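Local coordinates for UPF0255 protein frsA (Vibrio vulnificus, PDB 4I4C) that probably hydrolyses carboxylic esters, as a member of the FrsA family of alpha/beta-hydrolase-fold proteins, at residues S35-I40 with M315-L320; Y238-D243 with A339-K344; S322-S327 with Y332-Q337. All coordinates share one frame; numbering follows the deposited sequence.

Contact 1. Residues S35-I40 with M315-L320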
ATOM      1  N   SER A  35      11.686  16.664  20.726  1.00 25.35           N
ATOM      2  CA  SER A  35      12.647  16.080  21.660  1.00 24.82           C
ATOM      3  C   SER A  35      12.538  14.556  21.688  1.00 24.48           C
ATOM      4  O   SER A  35      13.553  13.856  21.748  1.00 23.57           O
ATOM      5  CB  SER A  35      12.483  16.664  23.060  1.00 24.07           C
ATOM      6  OG  SER A  35      13.187  15.877  24.007  1.00 41.18           O
ATOM      7  N   LEU A  36      11.313  14.043  21.638  1.00 19.64           N
ATOM      8  CA  LEU A  36      11.093  12.593  21.530  1.00 21.34           C
ATOM      9  C   LEU A  36      11.640  11.978  20.220  1.00 23.36           C
ATOM     10  O   LEU A  36      12.239  10.895  20.233  1.00 17.44           O
ATOM     11  CB  LEU A  36       9.613  12.252  21.729  1.00 32.36           C
ATOM     12  CG  LEU A  36       9.228  10.780  21.600  1.00 35.50           C
ATOM     13  CD1 LEU A  36      10.166   9.903  22.411  1.00 32.10           C
ATOM     14  CD2 LEU A  36       7.792  10.582  22.042  1.00 44.34           C
ATOM     15  N   LEU A  37      11.433  12.673  19.102  1.00 19.73           N
ATOM     16  CA  LEU A  37      11.997  12.274  17.816  1.00 23.40           C
ATOM     17  C   LEU A  37      13.524  12.169  17.862  1.00 20.56           C
ATOM     18  O   LEU A  37      14.112  11.239  17.303  1.00 15.71           O
ATOM     19  CB  LEU A  37      11.569  13.255  16.720  1.00 16.00           C
ATOM     20  CG  LEU A  37      10.084  13.168  16.346  1.00 19.13           C
ATOM     21  CD1 LEU A  37       9.757  14.113  15.211  1.00 18.29           C
ATOM     22  CD2 LEU A  37       9.704  11.722  15.967  1.00 16.76           C
ATOM     23  N   ASP A  38      14.165  13.124  18.531  1.00 17.98           N
ATOM     24  CA  ASP A  38      15.616  13.087  18.679  1.00 24.99           C
ATOM     25  C   ASP A  38      16.048  11.849  19.473  1.00 26.55           C
ATOM     26  O   ASP A  38      16.993  11.165  19.086  1.00 23.77           O
ATOM     27  CB  ASP A  38      16.141  14.381  19.311  1.00 28.63           C
ATOM     28  CG  ASP A  38      15.796  15.610  18.494  1.00 38.95           C
ATOM     29  OD1 ASP A  38      15.725  15.507  17.246  1.00 43.30           O
ATOM     30  OD2 ASP A  38      15.588  16.681  19.105  1.00 43.47           O
ATOM     31  N   GLU A  39      15.347  11.558  20.570  1.00 22.14           N
ATOM     32  CA  GLU A  39      15.559  10.310  21.323  1.00 24.22           C
ATOM     33  C   GLU A  39      15.506   9.060  20.425  1.00 27.97           C
ATOM     34  O   GLU A  39      16.415   8.225  20.438  1.00 26.61           O
ATOM     35  CB  GLU A  39      14.500  10.152  22.419  1.00 29.09           C
ATOM     36  CG  GLU A  39      14.809  10.829  23.734  1.00 28.02           C
ATOM     37  CD  GLU A  39      16.073  10.303  24.384  1.00 35.10           C
ATOM     38  OE1 GLU A  39      16.094   9.135  24.838  1.00 33.85           O
ATOM     39  OE2 GLU A  39      17.050  11.073  24.441  1.00 29.48           O
ATOM     40  N   ILE A  40      14.424   8.946  19.656  1.00 18.51           N
ATOM     41  CA  ILE A  40      14.212   7.834  18.740  1.00 20.64           C
ATOM     42  C   ILE A  40      15.366   7.696  17.741  1.00 21.93           C
ATOM     43  O   ILE A  40      15.942   6.607  17.593  1.00 17.77           O
ATOM     44  CB  ILE A  40      12.869   8.016  17.979  1.00 19.81           C
ATOM     45  CG1 ILE A  40      11.685   7.926  18.952  1.00 22.74           C
ATOM     46  CG2 ILE A  40      12.741   7.001  16.832  1.00 16.96           C
ATOM     47  CD1 ILE A  40      10.373   8.467  18.368  1.00 22.17           C
ATOM     48  N   MET A 315       9.446   8.334  10.025  1.00 17.66           N
ATOM     49  CA  MET A 315       8.702   8.155   8.767  1.00 21.52           C
ATOM     50  C   MET A 315       7.282   7.648   9.000  1.00 17.13           C
ATOM     51  O   MET A 315       6.352   8.085   8.331  1.00 15.77           O
ATOM     52  CB  MET A 315       9.409   7.208   7.795  1.00 10.87           C
ATOM     53  CG  MET A 315       8.897   7.382   6.360  1.00 11.36           C
ATOM     54  SD  MET A 315       8.964   5.951   5.263  1.00 17.14           S
ATOM     55  CE  MET A 315       7.572   4.988   5.861  1.00 17.49           C
ATOM     56  N   TYR A 316       7.117   6.744   9.956  1.00 12.39           N
ATOM     57  CA  TYR A 316       5.777   6.207  10.259  1.00 19.68           C
ATOM     58  C   TYR A 316       4.875   7.254  10.906  1.00 21.34           C
ATOM     59  O   TYR A 316       3.697   7.389  10.545  1.00 16.38           O
ATOM     60  CB  TYR A 316       5.854   4.917  11.104  1.00 11.59           C
ATOM     61  CG  TYR A 316       6.576   3.789  10.374  1.00 22.21           C
ATOM     62  CD1 TYR A 316       5.897   2.979   9.461  1.00 23.09           C
ATOM     63  CD2 TYR A 316       7.939   3.551  10.570  1.00 26.06           C
ATOM     64  CE1 TYR A 316       6.548   1.962   8.774  1.00 27.74           C
ATOM     65  CE2 TYR A 316       8.602   2.522   9.886  1.00 27.00           C
ATOM     66  CZ  TYR A 316       7.892   1.735   8.990  1.00 30.99           C
ATOM     67  OH  TYR A 316       8.517   0.717   8.298  1.00 38.40           O
ATOM     68  N   LEU A 317       5.428   7.991  11.861  1.00 21.55           N
ATOM     69  CA  LEU A 317       4.687   9.061  12.507  1.00 16.22           C
ATOM     70  C   LEU A 317       4.335  10.166  11.493  1.00 21.95           C
ATOM     71  O   LEU A 317       3.248  10.736  11.557  1.00 19.60           O
ATOM     72  CB  LEU A 317       5.483   9.606  13.695  1.00 22.85           C
ATOM     73  CG  LEU A 317       5.670   8.595  14.838  1.00 21.59           C
ATOM     74  CD1 LEU A 317       6.733   9.079  15.831  1.00 22.46           C
ATOM     75  CD2 LEU A 317       4.344   8.351  15.554  1.00 16.89           C
ATOM     76  N   ASP A 318       5.236  10.437  10.543  1.00 12.83           N
ATOM     77  CA  ASP A 318       4.965  11.429   9.495  1.00 12.96           C
ATOM     78  C   ASP A 318       3.804  10.968   8.602  1.00 18.48           C
ATOM     79  O   ASP A 318       2.886  11.738   8.302  1.00 20.20           O
ATOM     80  CB  ASP A 318       6.202  11.693   8.618  1.00 12.64           C
ATOM     81  CG  ASP A 318       7.322  12.493   9.328  1.00 23.59           C
ATOM     82  OD1 ASP A 318       7.146  13.014  10.459  1.00 18.48           O
ATOM     83  OD2 ASP A 318       8.402  12.623   8.706  1.00 23.71           O
ATOM     84  N   VAL A 319       3.846   9.713   8.163  1.00 17.40           N
ATOM     85  CA  VAL A 319       2.742   9.158   7.382  1.00 20.39           C
ATOM     86  C   VAL A 319       1.402   9.225   8.141  1.00 19.65           C
ATOM     87  O   VAL A 319       0.373   9.590   7.566  1.00 17.28           O
ATOM     88  CB  VAL A 319       3.013   7.700   6.963  1.00 21.52           C
ATOM     89  CG1 VAL A 319       1.735   7.035   6.446  1.00 19.52           C
ATOM     90  CG2 VAL A 319       4.100   7.650   5.913  1.00 16.56           C
ATOM     91  N   LEU A 320       1.429   8.878   9.423  1.00 16.75           N
ATOM     92  CA  LEU A 320       0.230   8.909  10.249  1.00 19.94           C
ATOM     93  C   LEU A 320      -0.344  10.323  10.392  1.00 25.39           C
ATOM     94  O   LEU A 320      -1.551  10.530  10.228  1.00 21.14           O
ATOM     95  CB  LEU A 320       0.501   8.273  11.611  1.00 22.16           C
ATOM     96  CG  LEU A 320       0.690   6.757  11.518  1.00 13.12           C
ATOM     97  CD1 LEU A 320       1.182   6.207  12.822  1.00 22.59           C
ATOM     98  CD2 LEU A 320      -0.627   6.104  11.109  1.00 20.38           C
TER
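Leu37 and Leu317 point toward each other between helices 31-44 and 314-323, and their side chains run antiparallel and overlap side by side instead of meeting end on. Only one methyl of each makes the contact: CD2 of Leu37 rests 4.0 Å from CD1 of Leu317. Both leucines carry CG anti to the carbonyl carbon (chi1 -71° and -66°), and the two methyls meet about midway between backbones whose CA atoms, Leu37 to Leu317, stay 9.6 Å apart. The same Leu317 methyl is approached from a second point one helical turn along, where CD1 of Ile40 lies 4.5 Å from it. Leu317 CD1 thus faces the Leu37–Ile40 ridge of the other helix; the contacting atoms are all methyl carbons, and little surface is buried between the two segments. The three residues are nevertheless buried, because other parts of the chain pack around them: Ile331 at the start of helix 331-337 and Tyr29 on strand 28-29 each touch both leucines. Beside this apolar patch the Asp318 carboxylate is gripped by two tyrosine hydroxyls, OD1 by Tyr29 and OD2 by Tyr49. Leu317 also leans on Met312, which lines the hexanoic acid pocket. The arrangement is a sparse, apolar helix-helix contact joining the N-terminal region to the insertion between strands 291-295 and 358-363, the place where alpha/beta hydrolases commonly carry a cap.

Contact 2. Residues Y238-D243 with A339-K344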
ATOM      1  N   TYR A 238     -11.180  11.497   1.247  1.00 27.30           N
ATOM      2  CA  TYR A 238     -12.023  10.752   2.174  1.00 24.35           C
ATOM      3  C   TYR A 238     -11.317  10.542   3.499  1.00 29.25           C
ATOM      4  O   TYR A 238     -10.381   9.745   3.581  1.00 26.74           O
ATOM      5  CB  TYR A 238     -12.399   9.390   1.592  1.00 32.77           C
ATOM      6  CG  TYR A 238     -13.418   9.464   0.485  1.00 32.46           C
ATOM      7  CD1 TYR A 238     -14.747   9.743   0.763  1.00 27.48           C
ATOM      8  CD2 TYR A 238     -13.053   9.247  -0.835  1.00 27.94           C
ATOM      9  CE1 TYR A 238     -15.677   9.808  -0.239  1.00 31.65           C
ATOM     10  CE2 TYR A 238     -13.980   9.300  -1.844  1.00 24.61           C
ATOM     11  CZ  TYR A 238     -15.289   9.588  -1.541  1.00 32.22           C
ATOM     12  OH  TYR A 238     -16.221   9.650  -2.543  1.00 36.45           O
ATOM     13  N   PRO A 239     -11.768  11.249   4.547  1.00 31.07           N
ATOM     14  CA  PRO A 239     -11.109  11.165   5.856  1.00 30.67           C
ATOM     15  C   PRO A 239     -11.087   9.742   6.407  1.00 38.38           C
ATOM     16  O   PRO A 239     -12.028   8.958   6.235  1.00 34.44           O
ATOM     17  CB  PRO A 239     -11.970  12.066   6.742  1.00 34.35           C
ATOM     18  CG  PRO A 239     -12.610  13.017   5.784  1.00 37.67           C
ATOM     19  CD  PRO A 239     -12.878  12.215   4.552  1.00 36.32           C
ATOM     20  N   LEU A 240      -9.977   9.422   7.053  1.00 36.57           N
ATOM     21  CA  LEU A 240      -9.788   8.143   7.705  1.00 42.80           C
ATOM     22  C   LEU A 240     -10.541   8.161   9.029  1.00 48.94           C
ATOM     23  O   LEU A 240     -10.105   8.795   9.988  1.00 52.24           O
ATOM     24  CB  LEU A 240      -8.294   7.940   7.953  1.00 44.68           C
ATOM     25  CG  LEU A 240      -7.791   6.555   8.327  1.00 47.19           C
ATOM     26  CD1 LEU A 240      -8.016   5.594   7.174  1.00 44.95           C
ATOM     27  CD2 LEU A 240      -6.316   6.650   8.694  1.00 49.32           C
ATOM     28  N   THR A 241     -11.680   7.483   9.079  1.00 45.31           N
ATOM     29  CA  THR A 241     -12.470   7.431  10.305  1.00 45.23           C
ATOM     30  C   THR A 241     -12.450   6.021  10.855  1.00 45.79           C
ATOM     31  O   THR A 241     -11.761   5.149  10.315  1.00 44.41           O
ATOM     32  CB  THR A 241     -13.941   7.827  10.069  1.00 45.25           C
ATOM     33  OG1 THR A 241     -14.710   6.659   9.767  1.00 48.17           O
ATOM     34  CG2 THR A 241     -14.058   8.824   8.925  1.00 45.44           C
ATOM     35  N   GLU A 242     -13.216   5.785  11.916  1.00 46.76           N
ATOM     36  CA  GLU A 242     -13.249   4.461  12.529  1.00 54.70           C
ATOM     37  C   GLU A 242     -13.931   3.449  11.607  1.00 48.25           C
ATOM     38  O   GLU A 242     -13.648   2.254  11.668  1.00 50.73           O
ATOM     39  CB  GLU A 242     -13.913   4.495  13.907  1.00 63.81           C
ATOM     40  CG  GLU A 242     -13.428   3.375  14.822  1.00 72.69           C
ATOM     41  CD  GLU A 242     -13.858   3.553  16.269  1.00 81.47           C
ATOM     42  OE1 GLU A 242     -13.996   4.712  16.722  1.00 82.93           O
ATOM     43  OE2 GLU A 242     -14.058   2.525  16.953  1.00 85.01           O
ATOM     44  N   ASP A 243     -14.826   3.942  10.752  1.00 42.62           N
ATOM     45  CA  ASP A 243     -15.421   3.136   9.694  1.00 41.16           C
ATOM     46  C   ASP A 243     -14.552   3.254   8.445  1.00 38.93           C
ATOM     47  O   ASP A 243     -14.931   3.901   7.470  1.00 45.52           O
ATOM     48  CB  ASP A 243     -16.843   3.616   9.395  1.00 42.60           C
ATOM     49  CG  ASP A 243     -17.510   2.815   8.303  1.00 46.54           C
ATOM     50  OD1 ASP A 243     -17.126   1.642   8.102  1.00 51.00           O
ATOM     51  OD2 ASP A 243     -18.412   3.366   7.636  1.00 48.81           O
ATOM     52  N   ALA A 339      -5.447   3.747  19.027  1.00 21.27           N
ATOM     53  CA  ALA A 339      -6.025   2.561  19.666  1.00 22.33           C
ATOM     54  C   ALA A 339      -7.387   2.208  19.047  1.00 31.18           C
ATOM     55  O   ALA A 339      -7.750   1.032  18.933  1.00 31.09           O
ATOM     56  CB  ALA A 339      -6.144   2.765  21.164  1.00 22.63           C
ATOM     57  N   ALA A 340      -8.116   3.230  18.608  1.00 28.22           N
ATOM     58  CA  ALA A 340      -9.452   3.025  18.054  1.00 29.85           C
ATOM     59  C   ALA A 340      -9.480   2.249  16.733  1.00 29.86           C
ATOM     60  O   ALA A 340     -10.556   1.899  16.236  1.00 30.75           O
ATOM     61  CB  ALA A 340     -10.172   4.348  17.902  1.00 30.67           C
ATOM     62  N   TRP A 341      -8.304   1.966  16.177  1.00 29.46           N
ATOM     63  CA  TRP A 341      -8.213   1.304  14.877  1.00 30.17           C
ATOM     64  C   TRP A 341      -8.089  -0.203  14.993  1.00 29.58           C
ATOM     65  O   TRP A 341      -8.245  -0.919  14.000  1.00 30.46           O
ATOM     66  CB  TRP A 341      -7.022   1.838  14.067  1.00 29.76           C
ATOM     67  CG  TRP A 341      -7.161   3.254  13.613  1.00 30.39           C
ATOM     68  CD1 TRP A 341      -8.285   4.030  13.651  1.00 35.11           C
ATOM     69  CD2 TRP A 341      -6.135   4.060  13.044  1.00 39.67           C
ATOM     70  NE1 TRP A 341      -8.018   5.274  13.145  1.00 39.35           N
ATOM     71  CE2 TRP A 341      -6.702   5.319  12.765  1.00 45.06           C
ATOM     72  CE3 TRP A 341      -4.786   3.843  12.745  1.00 42.62           C
ATOM     73  CZ2 TRP A 341      -5.967   6.355  12.202  1.00 46.84           C
ATOM     74  CZ3 TRP A 341      -4.060   4.873  12.184  1.00 43.61           C
ATOM     75  CH2 TRP A 341      -4.651   6.114  11.919  1.00 43.65           C
ATOM     76  N   SER A 342      -7.775  -0.675  16.194  1.00 26.75           N
ATOM     77  CA  SER A 342      -7.775  -2.102  16.488  1.00 24.86           C
ATOM     78  C   SER A 342      -9.154  -2.714  16.258  1.00 23.95           C
ATOM     79  O   SER A 342     -10.161  -2.172  16.703  1.00 30.44           O
ATOM     80  CB  SER A 342      -7.344  -2.341  17.937  1.00 22.54           C
ATOM     81  OG  SER A 342      -7.843  -3.579  18.440  1.00 32.51           O
ATOM     82  N   LEU A 343      -9.181  -3.854  15.580  1.00 26.91           N
ATOM     83  CA  LEU A 343     -10.421  -4.551  15.264  1.00 34.34           C
ATOM     84  C   LEU A 343     -10.953  -5.307  16.482  1.00 29.00           C
ATOM     85  O   LEU A 343     -12.092  -5.758  16.492  1.00 25.93           O
ATOM     86  CB  LEU A 343     -10.220  -5.516  14.094  1.00 34.34           C
ATOM     87  CG  LEU A 343      -9.989  -4.925  12.703  1.00 33.44           C
ATOM     88  CD1 LEU A 343      -9.773  -6.048  11.687  1.00 32.62           C
ATOM     89  CD2 LEU A 343     -11.154  -4.055  12.289  1.00 30.07           C
ATOM     90  N   LYS A 344     -10.105  -5.447  17.494  1.00 26.70           N
ATOM     91  CA  LYS A 344     -10.512  -5.964  18.787  1.00 33.98           C
ATOM     92  C   LYS A 344     -11.181  -4.836  19.577  1.00 33.66           C
ATOM     93  O   LYS A 344     -12.265  -5.018  20.134  1.00 31.82           O
ATOM     94  CB  LYS A 344      -9.297  -6.503  19.551  1.00 29.91           C
ATOM     95  CG  LYS A 344      -9.631  -7.316  20.787  1.00 39.16           C
ATOM     96  CD  LYS A 344      -8.416  -7.431  21.688  1.00 40.51           C
ATOM     97  CE  LYS A 344      -8.226  -8.858  22.170  1.00 43.27           C
ATOM     98  NZ  LYS A 344      -9.400  -9.340  22.934  1.00 44.99           N
TER
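Trp341, Glu242 and Leu240 carry most of this contact, which joins two loops of an alpha/beta-hydrolase fold. Residues 238-243 belong to the connection between strand 223-226 and helix 246-254, and 339-344 to the insertion that precedes strand 358-363. The indole meets Leu240 through its six-membered ring: CD2 of Leu240 sits 3.5 Å from CZ2 of Trp341 and 3.7 Å from CH2 of the same ring, and the two side chains stand roughly perpendicular. Leu240 turns CG anti to its own amide nitrogen (chi1 -166°), which carries the CD2 methyl to the ring. Phe303 meets the same indole edge-to-face, and Phe273, a residue of the hexanoic acid pocket, adjoins both Trp341 and Leu240; the Trp341 side chain lies about 6 Å from the bound acid. The contact thus probably contributes to the apolar surroundings of that pocket, behind Phe273.

Farther out the chemistry changes. The extended Glu242 side chain runs alongside Ala340, with CG 3.5 Å from the Ala340 O and OE1 4.0 Å from the Ala340 CB. This is van der Waals contact only, made by a poorly ordered side chain, while the Ala340 carbonyl accepts a hydrogen bond from Gln346. Backbone around Glu242 is bent into an ST turn: the Asp243 N donates to Thr241 OG1 over 2.9 Å, with an N-H...O angle of 135°.

Contact 3. Residues S322-S327 with Y332-Q337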
ATOM      1  N   SER A 322       0.088  12.747   8.325  1.00 17.42           N
ATOM      2  CA  SER A 322      -0.439  13.138   7.027  1.00 20.51           C
ATOM      3  C   SER A 322      -1.837  12.559   6.778  1.00 14.90           C
ATOM      4  O   SER A 322      -2.785  13.291   6.455  1.00 20.20           O
ATOM      5  CB  SER A 322       0.535  12.720   5.921  1.00 20.68           C
ATOM      6  OG  SER A 322       0.340  13.467   4.740  1.00 24.87           O
ATOM      7  N   ARG A 323      -1.971  11.245   6.926  1.00 16.37           N
ATOM      8  CA  ARG A 323      -3.231  10.577   6.631  1.00 22.55           C
ATOM      9  C   ARG A 323      -4.328  11.104   7.545  1.00 30.91           C
ATOM     10  O   ARG A 323      -5.487  11.189   7.144  1.00 35.18           O
ATOM     11  CB  ARG A 323      -3.109   9.056   6.794  1.00 15.01           C
ATOM     12  CG  ARG A 323      -2.059   8.402   5.908  1.00 20.06           C
ATOM     13  CD  ARG A 323      -2.325   8.596   4.419  1.00 14.35           C
ATOM     14  NE  ARG A 323      -1.213   8.021   3.665  1.00 22.61           N
ATOM     15  CZ  ARG A 323      -0.151   8.720   3.264  1.00 24.07           C
ATOM     16  NH1 ARG A 323      -0.084  10.024   3.503  1.00 18.81           N
ATOM     17  NH2 ARG A 323       0.841   8.120   2.616  1.00 17.22           N
ATOM     18  N   LEU A 324      -3.956  11.465   8.772  1.00 26.98           N
ATOM     19  CA  LEU A 324      -4.930  11.985   9.730  1.00 27.81           C
ATOM     20  C   LEU A 324      -5.184  13.480   9.570  1.00 23.63           C
ATOM     21  O   LEU A 324      -5.969  14.068  10.314  1.00 28.47           O
ATOM     22  CB  LEU A 324      -4.506  11.650  11.158  1.00 21.94           C
ATOM     23  CG  LEU A 324      -4.544  10.154  11.436  1.00 26.59           C
ATOM     24  CD1 LEU A 324      -4.010   9.839  12.819  1.00 28.42           C
ATOM     25  CD2 LEU A 324      -5.964   9.639  11.275  1.00 34.83           C
ATOM     26  N   GLY A 325      -4.512  14.083   8.594  1.00 27.28           N
ATOM     27  CA  GLY A 325      -4.643  15.502   8.313  1.00 22.72           C
ATOM     28  C   GLY A 325      -4.223  16.415   9.444  1.00 31.22           C
ATOM     29  O   GLY A 325      -4.766  17.511   9.606  1.00 28.30           O
ATOM     30  N   LYS A 326      -3.248  15.975  10.231  1.00 31.15           N
ATOM     31  CA  LYS A 326      -2.773  16.796  11.336  1.00 37.70           C
ATOM     32  C   LYS A 326      -1.878  17.927  10.827  1.00 36.94           C
ATOM     33  O   LYS A 326      -1.052  17.736   9.934  1.00 39.48           O
ATOM     34  CB  LYS A 326      -2.068  15.940  12.395  1.00 37.55           C
ATOM     35  CG  LYS A 326      -2.944  14.821  12.933  1.00 34.92           C
ATOM     36  CD  LYS A 326      -2.599  14.451  14.349  1.00 41.25           C
ATOM     37  CE  LYS A 326      -3.815  13.852  15.057  1.00 47.44           C
ATOM     38  NZ  LYS A 326      -3.539  13.541  16.495  1.00 48.34           N
ATOM     39  N   SER A 327      -2.086  19.115  11.377  1.00 33.91           N
ATOM     40  CA  SER A 327      -1.311  20.291  11.008  1.00 31.15           C
ATOM     41  C   SER A 327       0.003  20.273  11.765  1.00 32.35           C
ATOM     42  O   SER A 327       1.065  20.526  11.209  1.00 26.08           O
ATOM     43  CB  SER A 327      -2.083  21.567  11.353  1.00 35.55           C
ATOM     44  OG  SER A 327      -3.319  21.626  10.658  1.00 48.85           O
ATOM     45  N   TYR A 332       2.323  11.969  21.680  1.00 27.22           N
ATOM     46  CA  TYR A 332       1.653  11.285  22.779  1.00 30.00           C
ATOM     47  C   TYR A 332       0.161  11.201  22.485  1.00 30.77           C
ATOM     48  O   TYR A 332      -0.465  10.168  22.695  1.00 31.08           O
ATOM     49  CB  TYR A 332       1.904  12.006  24.106  1.00 32.86           C
ATOM     50  CG  TYR A 332       3.367  12.276  24.367  1.00 37.69           C
ATOM     51  CD1 TYR A 332       4.202  11.284  24.867  1.00 31.04           C
ATOM     52  CD2 TYR A 332       3.916  13.525  24.095  1.00 40.36           C
ATOM     53  CE1 TYR A 332       5.545  11.530  25.098  1.00 36.56           C
ATOM     54  CE2 TYR A 332       5.255  13.784  24.322  1.00 43.42           C
ATOM     55  CZ  TYR A 332       6.068  12.784  24.822  1.00 43.93           C
ATOM     56  OH  TYR A 332       7.403  13.054  25.045  1.00 47.57           O
ATOM     57  N   SER A 333      -0.395  12.293  21.983  1.00 27.73           N
ATOM     58  CA  SER A 333      -1.804  12.318  21.632  1.00 29.25           C
ATOM     59  C   SER A 333      -2.091  11.407  20.435  1.00 25.45           C
ATOM     60  O   SER A 333      -3.017  10.609  20.478  1.00 27.89           O
ATOM     61  CB  SER A 333      -2.257  13.740  21.350  1.00 26.75           C
ATOM     62  OG  SER A 333      -3.589  13.740  20.890  1.00 33.09           O
ATOM     63  N   LEU A 334      -1.294  11.528  19.376  1.00 25.35           N
ATOM     64  CA  LEU A 334      -1.400  10.625  18.227  1.00 24.26           C
ATOM     65  C   LEU A 334      -1.384   9.131  18.601  1.00 27.42           C
ATOM     66  O   LEU A 334      -2.167   8.338  18.069  1.00 25.13           O
ATOM     67  CB  LEU A 334      -0.287  10.919  17.223  1.00 23.56           C
ATOM     68  CG  LEU A 334      -0.226  10.094  15.937  1.00 28.17           C
ATOM     69  CD1 LEU A 334      -1.582  10.085  15.282  1.00 26.75           C
ATOM     70  CD2 LEU A 334       0.833  10.669  14.976  1.00 25.74           C
ATOM     71  N   SER A 335      -0.493   8.756  19.510  1.00 21.79           N
ATOM     72  CA  SER A 335      -0.349   7.369  19.931  1.00 29.74           C
ATOM     73  C   SER A 335      -1.588   6.864  20.665  1.00 24.26           C
ATOM     74  O   SER A 335      -1.972   5.708  20.505  1.00 30.28           O
ATOM     75  CB  SER A 335       0.862   7.211  20.847  1.00 28.45           C
ATOM     76  OG  SER A 335       0.688   7.974  22.031  1.00 29.20           O
ATOM     77  N   GLY A 336      -2.183   7.720  21.489  1.00 26.12           N
ATOM     78  CA  GLY A 336      -3.390   7.359  22.213  1.00 32.65           C
ATOM     79  C   GLY A 336      -4.582   7.231  21.284  1.00 32.98           C
ATOM     80  O   GLY A 336      -5.461   6.392  21.482  1.00 31.53           O
ATOM     81  N   GLN A 337      -4.606   8.064  20.252  1.00 30.69           N
ATOM     82  CA  GLN A 337      -5.735   8.091  19.333  1.00 30.32           C
ATOM     83  C   GLN A 337      -5.841   6.872  18.426  1.00 31.83           C
ATOM     84  O   GLN A 337      -6.945   6.489  18.041  1.00 46.67           O
ATOM     85  CB  GLN A 337      -5.720   9.364  18.490  1.00 27.85           C
ATOM     86  CG  GLN A 337      -6.187  10.612  19.227  1.00 31.63           C
ATOM     87  CD  GLN A 337      -5.851  11.896  18.471  1.00 33.36           C
ATOM     88  OE1 GLN A 337      -4.927  11.926  17.642  1.00 26.47           O
ATOM     89  NE2 GLN A 337      -6.599  12.961  18.752  1.00 33.07           N
TER
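This is a surface contact between the C-terminal end of one helix and the flank of the next, both in the insertion between strands 291-295 and 358-363 of the alpha/beta-hydrolase fold. Helix 314-323 closes with a Schellman motif in which Gly325 takes positive phi (62°), with two bonds back into the last turn, one of them from Gly325 N to Ser322 O at 2.9 Å. The chain then turns through the short strand 328-329 into helix 331-337, whose side faces Leu324 and Lys326.

The apolar half is a single pair of methyls. CD1 of Leu324 meets CD1 of Leu334 at 3.5 Å, tighter than ordinary carbon contact, with the two side chains meeting at a slant. Leu334 swings CG anti to its backbone N (chi1 -179°), which brings its end closer to Leu324 than its CB direction alone would suggest.

The polar half lies farther out. Lys326 stretches toward Gln337 in an extended chain and comes upon it from the opposite direction, its NZ donating to the amide oxygen OE1. The modelled separation of NZ from OE1, 2.4 Å, is very short, and its exact value is doubtful. The ammonium ends beside the helix backbone, with Lys326 NZ 4.0 Å from Leu334 CA.

At the end of the first helix, Arg323 binds the backbone carbonyls of Pro138, His139 and Leu202, the last of these a residue of the hexanoic acid pocket. Within helix 331-337, Ser335 OG donates to Tyr332 O at 2.6 Å, standing 37° above the carbonyl plane on the same face as the Gly336 N that also binds this oxygen.

Contact 1 is buried, contact 2 partly buried and contact 3 superficial, and the chemistry follows that order: methyl against methyl in the first, an aromatic-aliphatic pair edged by a poorly ordered glutamate in the second, and a leucine pair beside a lysine-glutamine bond of doubtful length in the third. Contacts 1 and 3 share helix 314-323, gripping its middle and its C-terminal end, and Leu320 packs on Leu334 between them. Trp341 ties the set together, since its ring touches Leu320 in the last turn of helix 314-323 and Leu324 just past its end. Contact 1 reaches back to the N-terminal region, contact 2 to the loop after strand 223-226, whereas contact 3 stays local.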